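Local coordinates for protein alpha-amylase (Eisenia fetida, PDB 6M4K) that probably cleaves internal alpha-1,4-glucosidic linkages of starch-like polysaccharides as a glycoside hydrolase family 13 enzyme that uses calcium and chloride, at residues T28-E33 against V45-P50; Q65-V70 against G196-A201; T82-M87 against N187-W192; G215-L220 against A231-E236. One frame throughout, in Å; residues are numbered along the deposited sequence. Where two conformers were deposited one is given.

Contact 1: residues T28-E33 against V45-P50. With SO4 (sulfate ion), chain G.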
# COMPACT_ATOMS: atom_id res chain seq x y z
N THR A 28 3.98 -11.57 15.50
CA THR A 28 3.96 -11.10 16.88
C THR A 28 4.09 -9.59 16.97
O THR A 28 3.49 -8.97 17.85
CB THR A 28 5.07 -11.76 17.69
OG1 THR A 28 6.32 -11.57 17.02
CG2 THR A 28 4.78 -13.25 17.87
N ASP A 29 4.85 -8.98 16.05
CA ASP A 29 4.99 -7.53 16.03
C ASP A 29 3.72 -6.84 15.52
O ASP A 29 3.31 -5.82 16.07
CB ASP A 29 6.22 -7.10 15.24
CG ASP A 29 7.50 -7.28 16.03
OD1 ASP A 29 7.46 -7.12 17.27
OD2 ASP A 29 8.53 -7.56 15.41
N ILE A 30 3.10 -7.39 14.48
CA ILE A 30 1.85 -6.81 14.01
C ILE A 30 0.79 -6.90 15.09
O ILE A 30 0.05 -5.94 15.35
CB ILE A 30 1.40 -7.45 12.69
CG1 ILE A 30 2.45 -7.20 11.61
CG2 ILE A 30 0.02 -6.92 12.27
CD1 ILE A 30 2.09 -7.75 10.25
N GLU A 31 0.73 -8.04 15.79
CA GLU A 31 -0.23 -8.21 16.86
C GLU A 31 -0.10 -7.11 17.91
O GLU A 31 -1.11 -6.53 18.34
CB GLU A 31 -0.05 -9.60 17.49
CG GLU A 31 -1.07 -9.89 18.58
CD GLU A 31 -0.97 -11.28 19.15
OE1 GLU A 31 -0.06 -12.03 18.76
OE2 GLU A 31 -1.82 -11.63 19.99
N ARG A 32 1.13 -6.80 18.33
CA ARG A 32 1.33 -5.71 19.28
C ARG A 32 1.00 -4.36 18.64
O ARG A 32 0.39 -3.50 19.28
CB ARG A 32 2.77 -5.71 19.80
CG ARG A 32 3.16 -7.00 20.50
CD ARG A 32 4.44 -6.83 21.29
NE ARG A 32 5.08 -8.12 21.54
CZ ARG A 32 6.00 -8.66 20.74
NH1 ARG A 32 6.39 -8.01 19.65
NH2 ARG A 32 6.53 -9.83 21.04
N GLU A 33 1.39 -4.17 17.38
CA GLU A 33 1.18 -2.90 16.72
C GLU A 33 -0.29 -2.55 16.58
O GLU A 33 -0.63 -1.37 16.49
CB GLU A 33 1.85 -2.92 15.34
CG GLU A 33 2.02 -1.54 14.72
CD GLU A 33 3.07 -0.70 15.43
OE1 GLU A 33 3.70 -1.17 16.41
OE2 GLU A 33 3.29 0.45 14.99
N VAL A 45 -4.26 -3.44 8.21
CA VAL A 45 -2.86 -3.76 7.92
C VAL A 45 -2.81 -4.73 6.76
O VAL A 45 -3.47 -5.77 6.79
CB VAL A 45 -2.18 -4.41 9.14
CG1 VAL A 45 -0.77 -4.89 8.77
CG2 VAL A 45 -2.14 -3.45 10.28
N GLN A 46 -2.00 -4.41 5.75
CA GLN A 46 -1.64 -5.39 4.74
C GLN A 46 -0.41 -6.15 5.21
O GLN A 46 0.61 -5.53 5.55
CB GLN A 46 -1.31 -4.68 3.43
CG GLN A 46 -1.00 -5.61 2.28
CD GLN A 46 -0.59 -4.86 1.06
OE1 GLN A 46 -1.32 -3.98 0.59
NE2 GLN A 46 0.60 -5.16 0.53
N VAL A 47 -0.50 -7.47 5.25
CA VAL A 47 0.57 -8.32 5.75
C VAL A 47 1.26 -9.02 4.58
O VAL A 47 0.64 -9.34 3.56
CB VAL A 47 0.05 -9.35 6.78
CG1 VAL A 47 -0.62 -8.64 7.94
CG2 VAL A 47 -0.89 -10.38 6.14
N SER A 48 2.56 -9.29 4.75
CA SER A 48 3.35 -9.96 3.73
C SER A 48 2.81 -11.38 3.50
O SER A 48 2.13 -11.94 4.36
CB SER A 48 4.82 -10.02 4.18
OG SER A 48 5.45 -8.76 4.04
N PRO A 49 3.11 -11.98 2.34
CA PRO A 49 2.53 -13.30 2.02
C PRO A 49 2.74 -14.28 3.16
O PRO A 49 3.88 -14.50 3.60
CB PRO A 49 3.29 -13.72 0.75
CG PRO A 49 3.58 -12.40 0.06
CD PRO A 49 3.89 -11.45 1.20
N PRO A 50 1.66 -14.86 3.69
CA PRO A 50 1.76 -15.67 4.91
C PRO A 50 1.80 -17.16 4.64
O PRO A 50 1.94 -17.95 5.58
CB PRO A 50 0.47 -15.30 5.66
CG PRO A 50 -0.51 -15.14 4.53
CD PRO A 50 0.26 -14.45 3.43
S SO4 G . 8.83 -14.32 17.07
O1 SO4 G . 8.42 -15.09 15.90
O2 SO4 G . 8.06 -13.09 17.08
O3 SO4 G . 10.24 -13.97 16.94
O4 SO4 G . 8.59 -15.10 18.28

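Contact 2: residues Q65-V70 against G196-A201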
# COMPACT_ATOMS: atom_id res chain seq x y z
N GLN A 65 11.80 -13.74 -1.85
CA GLN A 65 11.49 -15.16 -1.70
C GLN A 65 10.02 -15.36 -1.32
O GLN A 65 9.43 -16.40 -1.65
CB GLN A 65 12.42 -15.82 -0.67
CG GLN A 65 12.08 -15.46 0.75
CD GLN A 65 13.06 -16.01 1.78
OE1 GLN A 65 14.00 -16.75 1.44
NE2 GLN A 65 12.84 -15.65 3.04
N ARG A 66 9.41 -14.37 -0.66
CA ARG A 66 8.02 -14.51 -0.23
C ARG A 66 7.02 -14.39 -1.37
O ARG A 66 5.85 -14.73 -1.17
CB ARG A 66 7.70 -13.52 0.89
CG ARG A 66 8.52 -13.79 2.13
CD ARG A 66 8.15 -12.89 3.28
NE ARG A 66 6.88 -13.26 3.89
CZ ARG A 66 6.53 -12.87 5.11
NH1 ARG A 66 7.36 -12.12 5.82
NH2 ARG A 66 5.37 -13.24 5.64
N TYR A 67 7.47 -14.00 -2.56
CA TYR A 67 6.60 -13.93 -3.73
C TYR A 67 6.74 -15.16 -4.62
O TYR A 67 6.29 -15.14 -5.77
CB TYR A 67 6.81 -12.60 -4.46
CG TYR A 67 6.28 -11.48 -3.59
CD1 TYR A 67 4.93 -11.17 -3.59
CD2 TYR A 67 7.11 -10.80 -2.70
CE1 TYR A 67 4.41 -10.19 -2.74
CE2 TYR A 67 6.60 -9.83 -1.85
CZ TYR A 67 5.25 -9.53 -1.88
OH TYR A 67 4.78 -8.56 -1.02
N GLN A 68 7.32 -16.24 -4.09
CA GLN A 68 7.43 -17.54 -4.76
C GLN A 68 6.77 -18.59 -3.88
O GLN A 68 7.44 -19.27 -3.08
CB GLN A 68 8.89 -17.87 -5.07
CG GLN A 68 9.45 -16.96 -6.13
CD GLN A 68 10.81 -17.38 -6.63
OE1 GLN A 68 11.05 -18.57 -6.90
NE2 GLN A 68 11.71 -16.43 -6.75
N PRO A 69 5.46 -18.79 -4.03
CA PRO A 69 4.77 -19.80 -3.22
C PRO A 69 5.31 -21.20 -3.45
O PRO A 69 5.64 -21.59 -4.58
CB PRO A 69 3.32 -19.69 -3.67
CG PRO A 69 3.20 -18.29 -4.17
CD PRO A 69 4.52 -17.98 -4.82
N VAL A 70 5.34 -21.96 -2.36
CA VAL A 70 5.66 -23.38 -2.38
C VAL A 70 4.44 -24.24 -2.02
O VAL A 70 4.25 -25.31 -2.59
CB VAL A 70 6.87 -23.67 -1.47
CG1 VAL A 70 7.06 -25.18 -1.24
CG2 VAL A 70 8.13 -23.05 -2.07
N GLY A 196 -9.65 -9.49 3.97
CA GLY A 196 -9.50 -9.24 2.55
C GLY A 196 -8.09 -9.57 2.09
O GLY A 196 -7.28 -10.12 2.84
N PHE A 197 -7.83 -9.23 0.83
CA PHE A 197 -6.60 -9.63 0.16
C PHE A 197 -6.10 -8.52 -0.75
O PHE A 197 -6.89 -7.89 -1.46
CB PHE A 197 -6.79 -10.90 -0.68
CG PHE A 197 -7.20 -12.09 0.12
CD1 PHE A 197 -8.54 -12.30 0.44
CD2 PHE A 197 -6.26 -12.99 0.57
CE1 PHE A 197 -8.91 -13.40 1.21
CE2 PHE A 197 -6.62 -14.08 1.32
CZ PHE A 197 -7.95 -14.29 1.65
N ARG A 198 -4.79 -8.29 -0.71
CA ARG A 198 -4.08 -7.60 -1.78
C ARG A 198 -3.62 -8.68 -2.74
O ARG A 198 -2.79 -9.52 -2.38
CB ARG A 198 -2.86 -6.89 -1.17
CG ARG A 198 -1.94 -6.21 -2.18
CD ARG A 198 -0.65 -7.00 -2.45
NE ARG A 198 0.20 -6.28 -3.39
CZ ARG A 198 1.20 -6.83 -4.08
NH1 ARG A 198 1.49 -8.11 -3.94
NH2 ARG A 198 1.90 -6.08 -4.93
N LEU A 199 -4.17 -8.72 -3.95
CA LEU A 199 -3.85 -9.80 -4.89
C LEU A 199 -2.65 -9.41 -5.76
O LEU A 199 -2.71 -8.48 -6.56
CB LEU A 199 -5.07 -10.22 -5.71
CG LEU A 199 -6.19 -10.91 -4.93
CD1 LEU A 199 -7.28 -11.33 -5.89
CD2 LEU A 199 -5.69 -12.11 -4.13
N ASP A 200 -1.56 -10.15 -5.58
CA ASP A 200 -0.32 -9.92 -6.30
C ASP A 200 -0.45 -10.24 -7.80
O ASP A 200 -1.11 -11.21 -8.19
CB ASP A 200 0.72 -10.85 -5.70
CG ASP A 200 2.08 -10.71 -6.32
OD1 ASP A 200 2.70 -9.65 -6.13
OD2 ASP A 200 2.55 -11.68 -6.97
N ALA A 201 0.20 -9.42 -8.63
CA ALA A 201 0.46 -9.75 -10.04
C ALA A 201 -0.82 -9.99 -10.85
O ALA A 201 -0.85 -10.82 -11.75
CB ALA A 201 1.43 -10.93 -10.17

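Contact 3: residues T82-M87 against N187-W192. With SO4 (sulfate ion), chain G.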
# COMPACT_ATOMS: atom_id res chain seq x y z
N THR A 82 -0.01 -20.63 14.15
CA THR A 82 -0.49 -20.21 15.46
C THR A 82 -0.28 -18.72 15.67
O THR A 82 -1.18 -18.01 16.14
CB THR A 82 0.22 -21.01 16.55
OG1 THR A 82 -0.29 -22.34 16.56
CG2 THR A 82 0.02 -20.38 17.92
N GLN A 83 0.90 -18.21 15.30
CA GLN A 83 1.17 -16.79 15.47
C GLN A 83 0.30 -15.95 14.53
O GLN A 83 -0.16 -14.87 14.92
CB GLN A 83 2.66 -16.52 15.28
CG GLN A 83 3.49 -17.11 16.41
CD GLN A 83 4.97 -17.05 16.11
OE1 GLN A 83 5.40 -17.36 14.99
NE2 GLN A 83 5.76 -16.69 17.11
N PHE A 84 0.07 -16.43 13.31
CA PHE A 84 -0.81 -15.73 12.38
C PHE A 84 -2.22 -15.60 12.95
O PHE A 84 -2.82 -14.52 12.93
CB PHE A 84 -0.84 -16.46 11.03
CG PHE A 84 -1.66 -15.74 9.98
CD1 PHE A 84 -1.09 -14.75 9.20
CD2 PHE A 84 -3.01 -16.04 9.79
CE1 PHE A 84 -1.84 -14.05 8.25
CE2 PHE A 84 -3.77 -15.37 8.85
CZ PHE A 84 -3.19 -14.37 8.07
N ARG A 85 -2.74 -16.69 13.51
CA ARG A 85 -4.11 -16.68 14.02
C ARG A 85 -4.23 -15.84 15.28
O ARG A 85 -5.23 -15.14 15.46
CB ARG A 85 -4.60 -18.11 14.21
CG ARG A 85 -4.70 -18.80 12.87
CD ARG A 85 -5.00 -20.26 13.00
NE ARG A 85 -6.40 -20.50 13.30
CZ ARG A 85 -6.99 -21.68 13.12
NH1 ARG A 85 -6.29 -22.70 12.63
NH2 ARG A 85 -8.26 -21.83 13.42
N ASN A 86 -3.20 -15.86 16.14
CA ASN A 86 -3.19 -14.96 17.29
C ASN A 86 -3.26 -13.51 16.84
O ASN A 86 -3.99 -12.70 17.43
CB ASN A 86 -1.93 -15.17 18.12
CG ASN A 86 -1.95 -16.42 18.98
OD1 ASN A 86 -0.90 -16.89 19.41
ND2 ASN A 86 -3.13 -16.96 19.24
N MET A 87 -2.47 -13.16 15.82
CA MET A 87 -2.45 -11.80 15.28
C MET A 87 -3.83 -11.39 14.78
O MET A 87 -4.34 -10.32 15.12
CB MET A 87 -1.41 -11.71 14.16
CG MET A 87 -1.39 -10.40 13.42
SD MET A 87 -0.43 -10.49 11.91
CE MET A 87 -1.44 -11.60 10.92
N ASN A 187 -10.32 -19.12 1.44
CA ASN A 187 -11.43 -19.37 2.36
C ASN A 187 -10.96 -19.79 3.74
O ASN A 187 -11.62 -19.48 4.74
CB ASN A 187 -12.38 -20.42 1.78
CG ASN A 187 -13.33 -19.82 0.78
OD1 ASN A 187 -13.65 -18.64 0.87
ND2 ASN A 187 -13.80 -20.63 -0.18
N ARG A 188 -9.86 -20.54 3.82
CA ARG A 188 -9.32 -20.90 5.12
C ARG A 188 -8.94 -19.66 5.90
O ARG A 188 -9.26 -19.51 7.08
CB ARG A 188 -8.13 -21.85 4.93
CG ARG A 188 -7.47 -22.35 6.21
CD ARG A 188 -6.62 -23.62 5.98
NE ARG A 188 -6.24 -23.79 4.58
CZ ARG A 188 -5.02 -23.57 4.10
NH1 ARG A 188 -4.05 -23.19 4.92
NH2 ARG A 188 -4.77 -23.72 2.81
N LEU A 189 -8.30 -18.70 5.21
CA LEU A 189 -7.89 -17.48 5.87
C LEU A 189 -9.09 -16.61 6.24
O LEU A 189 -9.13 -16.05 7.35
CB LEU A 189 -6.87 -16.73 5.01
CG LEU A 189 -5.41 -17.18 5.16
CD1 LEU A 189 -5.21 -18.69 5.00
CD2 LEU A 189 -4.54 -16.42 4.19
N ILE A 190 -10.08 -16.51 5.35
CA ILE A 190 -11.30 -15.79 5.69
C ILE A 190 -11.95 -16.41 6.92
O ILE A 190 -12.38 -15.70 7.84
CB ILE A 190 -12.26 -15.79 4.48
CG1 ILE A 190 -11.72 -14.89 3.37
CG2 ILE A 190 -13.65 -15.30 4.90
CD1 ILE A 190 -12.45 -15.08 2.05
N GLY A 191 -11.95 -17.74 7.01
CA GLY A 191 -12.56 -18.39 8.16
C GLY A 191 -11.88 -18.06 9.47
O GLY A 191 -12.53 -17.99 10.51
N TRP A 192 -10.57 -17.82 9.43
CA TRP A 192 -9.84 -17.41 10.63
C TRP A 192 -10.07 -15.95 11.00
O TRP A 192 -9.73 -15.55 12.12
CB TRP A 192 -8.34 -17.63 10.45
CG TRP A 192 -7.95 -19.05 10.22
CD1 TRP A 192 -8.72 -20.17 10.42
CD2 TRP A 192 -6.69 -19.52 9.72
NE1 TRP A 192 -8.01 -21.30 10.09
CE2 TRP A 192 -6.76 -20.93 9.66
CE3 TRP A 192 -5.51 -18.88 9.33
CZ2 TRP A 192 -5.69 -21.71 9.22
CZ3 TRP A 192 -4.45 -19.66 8.90
CH2 TRP A 192 -4.55 -21.06 8.85
S SO4 G . 8.83 -14.32 17.07
O1 SO4 G . 8.42 -15.09 15.90
O2 SO4 G . 8.06 -13.09 17.08
O3 SO4 G . 10.24 -13.97 16.94
O4 SO4 G . 8.59 -15.10 18.28
O HOH W 1 -7.59 -16.31 13.90

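Contact 4: residues G215-L220 against A231-E236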
# COMPACT_ATOMS: atom_id res chain seq x y z
N GLY A 215 -15.71 -16.01 -7.04
CA GLY A 215 -17.04 -16.59 -6.90
C GLY A 215 -17.10 -17.79 -5.97
O GLY A 215 -18.19 -18.17 -5.53
N ARG A 216 -15.95 -18.40 -5.68
CA ARG A 216 -15.87 -19.52 -4.75
C ARG A 216 -15.68 -19.08 -3.31
O ARG A 216 -15.68 -19.92 -2.41
CB ARG A 216 -14.71 -20.43 -5.14
CG ARG A 216 -14.89 -21.21 -6.43
CD ARG A 216 -13.53 -21.66 -6.95
NE ARG A 216 -13.61 -22.80 -7.87
CZ ARG A 216 -13.97 -22.74 -9.15
NH1 ARG A 216 -14.31 -21.58 -9.69
NH2 ARG A 216 -14.01 -23.85 -9.88
N LEU A 217 -15.52 -17.78 -3.06
CA LEU A 217 -15.17 -17.34 -1.71
C LEU A 217 -16.38 -17.34 -0.79
O LEU A 217 -17.50 -17.03 -1.20
CB LEU A 217 -14.58 -15.93 -1.74
CG LEU A 217 -13.23 -15.78 -2.44
CD1 LEU A 217 -12.71 -14.35 -2.27
CD2 LEU A 217 -12.23 -16.78 -1.90
N ASN A 218 -16.13 -17.70 0.47
CA ASN A 218 -17.10 -17.54 1.54
C ASN A 218 -17.11 -16.10 2.03
O ASN A 218 -16.15 -15.35 1.85
CB ASN A 218 -16.74 -18.46 2.70
CG ASN A 218 -16.72 -19.92 2.31
OD1 ASN A 218 -17.45 -20.35 1.41
ND2 ASN A 218 -15.89 -20.70 2.99
N GLN A 219 -18.21 -15.72 2.67
CA GLN A 219 -18.31 -14.38 3.23
C GLN A 219 -17.54 -14.27 4.55
O GLN A 219 -17.10 -15.26 5.13
CB GLN A 219 -19.77 -13.96 3.33
CG GLN A 219 -20.38 -13.81 1.93
CD GLN A 219 -21.75 -13.20 1.90
OE1 GLN A 219 -22.67 -13.67 2.57
NE2 GLN A 219 -21.91 -12.16 1.09
N LEU A 220 -17.39 -13.04 5.02
CA LEU A 220 -16.52 -12.77 6.17
C LEU A 220 -17.07 -13.39 7.45
O LEU A 220 -18.27 -13.63 7.60
CB LEU A 220 -16.36 -11.26 6.35
CG LEU A 220 -15.61 -10.55 5.23
CD1 LEU A 220 -15.54 -9.06 5.50
CD2 LEU A 220 -14.22 -11.12 5.05
N ALA A 231 -15.40 -10.49 1.27
CA ALA A 231 -14.05 -10.04 1.57
C ALA A 231 -13.71 -8.81 0.73
O ALA A 231 -14.24 -8.61 -0.36
CB ALA A 231 -13.07 -11.17 1.23
N TYR A 232 -12.81 -7.98 1.26
CA TYR A 232 -12.28 -6.87 0.49
C TYR A 232 -11.15 -7.35 -0.43
O TYR A 232 -10.20 -7.98 0.04
CB TYR A 232 -11.72 -5.82 1.45
CG TYR A 232 -11.12 -4.57 0.82
CD1 TYR A 232 -11.69 -3.98 -0.30
CD2 TYR A 232 -10.00 -3.96 1.40
CE1 TYR A 232 -11.17 -2.81 -0.84
CE2 TYR A 232 -9.47 -2.80 0.86
CZ TYR A 232 -10.05 -2.23 -0.25
OH TYR A 232 -9.55 -1.06 -0.80
N ILE A 233 -11.24 -7.05 -1.72
CA ILE A 233 -10.22 -7.45 -2.68
C ILE A 233 -9.70 -6.20 -3.35
O ILE A 233 -10.48 -5.45 -3.96
CB ILE A 233 -10.75 -8.44 -3.72
CG1 ILE A 233 -11.32 -9.70 -3.07
CG2 ILE A 233 -9.67 -8.76 -4.76
CD1 ILE A 233 -10.27 -10.59 -2.47
N TYR A 234 -8.40 -5.95 -3.23
CA TYR A 234 -7.75 -4.97 -4.08
C TYR A 234 -6.65 -5.64 -4.87
O TYR A 234 -5.90 -6.47 -4.34
CB TYR A 234 -7.29 -3.70 -3.34
CG TYR A 234 -6.38 -3.87 -2.14
CD1 TYR A 234 -6.90 -4.23 -0.91
CD2 TYR A 234 -5.01 -3.64 -2.24
CE1 TYR A 234 -6.09 -4.36 0.21
CE2 TYR A 234 -4.19 -3.74 -1.12
CZ TYR A 234 -4.74 -4.11 0.09
OH TYR A 234 -3.95 -4.24 1.22
N GLN A 235 -6.57 -5.32 -6.15
CA GLN A 235 -5.82 -6.09 -7.12
C GLN A 235 -4.61 -5.28 -7.55
O GLN A 235 -4.74 -4.13 -7.96
CB GLN A 235 -6.70 -6.39 -8.34
CG GLN A 235 -7.89 -7.26 -8.01
CD GLN A 235 -8.98 -7.13 -9.06
OE1 GLN A 235 -9.07 -7.94 -9.98
NE2 GLN A 235 -9.78 -6.08 -8.95
N GLU A 236 -3.42 -5.88 -7.44
CA GLU A 236 -2.22 -5.20 -7.93
C GLU A 236 -2.19 -5.34 -9.44
O GLU A 236 -1.85 -6.41 -9.98
CB GLU A 236 -0.95 -5.78 -7.32
CG GLU A 236 0.26 -4.96 -7.78
CD GLU A 236 1.55 -5.74 -7.97
OE1 GLU A 236 1.53 -6.98 -8.14
OE2 GLU A 236 2.62 -5.07 -7.96
O HOH W 2 -15.96 -13.13 0.31

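Contact 1: residues T28-E33 against V45-P50
Ile-30 meets Val-45 and Val-47 where helix 27-39 is laid against strand 44-47, and its side chain carries the whole helical half of the contact. The CB atom leaves the helix toward the strand, and its two branches then divide the work. CG2, the shorter branch, lies anti to the backbone N and reaches CG1 of Val-45 at 4.1 Å. The longer branch runs beside the backbone N through CG1, and a fully extended second torsion (chi2 -178°) carries CD1 forward to CG1 of Val-47, 3.7 Å away. One isoleucine thus spans two alternate strand residues on the outer surface of the barrel. Gln-46, between them, points away from the helix, and its OE1 is hydrogen-bonded to Tyr-234 and Arg-341. Trp-25, Leu-22 and Met-87 also touch Ile-30. The unit is a beta-alpha-beta crossover, in which strand 19-22, this helix and strand 44-47 follow one another and the two strands run parallel. Only methyl groups touch across the interface, and no hydrogen bond links the segments, so this part of the interface probably rests on the fit of the methyls and the exclusion of water.

Contact 2: residues Q65-V70 against G196-A201
Tyr-67 brings its ring up to two side chains of the 196-201 segment, Arg-198 and Asp-200, and turns differently against each. Toward Arg-198 it stands steeply: ring and guanidinium planes are 76° apart, and NH1 of Arg-198 lies 3.8 Å from CE1 of Tyr-67 in an oblique approach. Toward Asp-200 the tilt is milder, with 39° between ring and carboxylate, and OD1 of Asp-200 comes to 3.7 Å from CD1 of Tyr-67. Neither approach is a hydrogen bond. The polar link stays within 196-201 instead: NH1 of Arg-198 donates to OD1 of Asp-200 over 2.9 Å in a bent salt bridge (144°), reaching the oxygen on its anti side, from a guanidinium plane tilted away from the line of the bond. A bend at the second torsion of Arg-198 swings its end round toward that carboxylate. Asp-101 ties the group together, taking a salt bridge from NH1 of Arg-198 and a hydrogen bond with OH of Tyr-67, and His-302 meets the tyrosine ring nearly parallel to it. An acetate, probably from the crystallisation liquor, lies about 3 Å from the Asp-200 side chain. The sequence Gly-Phe-Arg-Leu-Asp-Ala at 196-201 matches a conserved region of glycoside hydrolase family 13, placed at the carboxyl end of the fourth barrel strand, where the active sites of the family lie.

Contact 3: residues T82-M87 against N187-W192
Arg-85 lays its guanidinium flat on the indole of Trp-192, two groups that both carry N-H donors yet meet face to face. The planes are only 13° apart, and CZ of Arg-85 sits 3.5 Å from the centroid of the five-membered ring of Trp-192, a cation-pi contact over the face. CD of Arg-85 lies over the six-membered ring, a CH-pi contact at 3.8 Å from its centroid, and the bend at the third torsion (chi3 78°) turns the guanidinium from there over the five-membered ring. Glu-81 forms a salt bridge with NH1 of Arg-85, which would partly balance its charge and probably limits its movement. The opposite face of the indole rests on its own helix, at Arg-188 O and the CA of Leu-189. Deeper in, Phe-84 comes to the indole edge, its CD2 3.8 Å from CE3 of Trp-192, and its CE2 reaches CG of Leu-189 at 4.4 Å. One water donates to Arg-85 O and to Trp-192 O, at 3.1 and 2.9 Å, and joins the two backbones. The short segment axes approach to 11.0 Å at 48°. The contact joins helices 81-93 and 176-192, which lie side by side in the outer helical layer of a TIM barrel.

Contact 4: residues G215-L220 against A231-E236
Leu-217 and Leu-220 share one conformation, CG anti to the carbonyl carbon (chi1 -66° in both) and CD1 extended beyond it, yet they touch with different branches: CD1 of Leu-217 is the tip that meets Ile-233, while in Leu-220 the other methyl, CD2, settles on Ala-231. Asn-218 and Gln-219, between the two leucines, point away. Leu-220 makes the closer approach: CD2 lies 3.6 Å from the CA of Ala-231 and 4.0 Å from its CB, so the methyl rests on the backbone at the entry to strand 232-235. Leu-217 reaches farther along the strand, and its CD1 meets CD1 of Ile-233 end to end at a loose 4.5 Å. No direct hydrogen bond joins the segments. A water fills that role, donating to Asn-218 O at 2.7 Å and accepting from Ala-231 N at 2.9 Å, bridging the loop at Asn-218 to the residue just before the strand. Helix 176-192 also touches Leu-217, at Ala-186 and Asn-187, while Ile-233 packs on Phe-197 and Leu-199 of the adjacent strand. The contact belongs to the amino-terminal end of the beta/alpha barrel, where the loop leaving helix 207-214 leads back into the fifth strand.

How the contacts relate
The contacts take in different parts of one barrel: contacts 1 and 3 involve its helical layer, contact 4 its amino-terminal end and contact 2 its carboxyl end, where active sites of the family lie. Contacts 1 and 3 have centres about 12 Å apart, and Met-87 SD lies 3.6 Å from Ile-30 CG2. Contact 1 meets contact 2 where Pro-49 O lies 2.8 Å from Arg-66 NH2, a probable hydrogen bond. Asn-187 OD1 of contact 3 probably accepts from Asn-218 N of contact 4 at 2.7 Å. Neighbouring strands join contacts 2 and 4, Phe-197 N lying 2.8 Å from Tyr-232 O. Contact 2 lies toward the calcium site: the Asp-200 side chain is about 6 Å from that of the calcium ligand Asn-105 and about 10 Å from the ion.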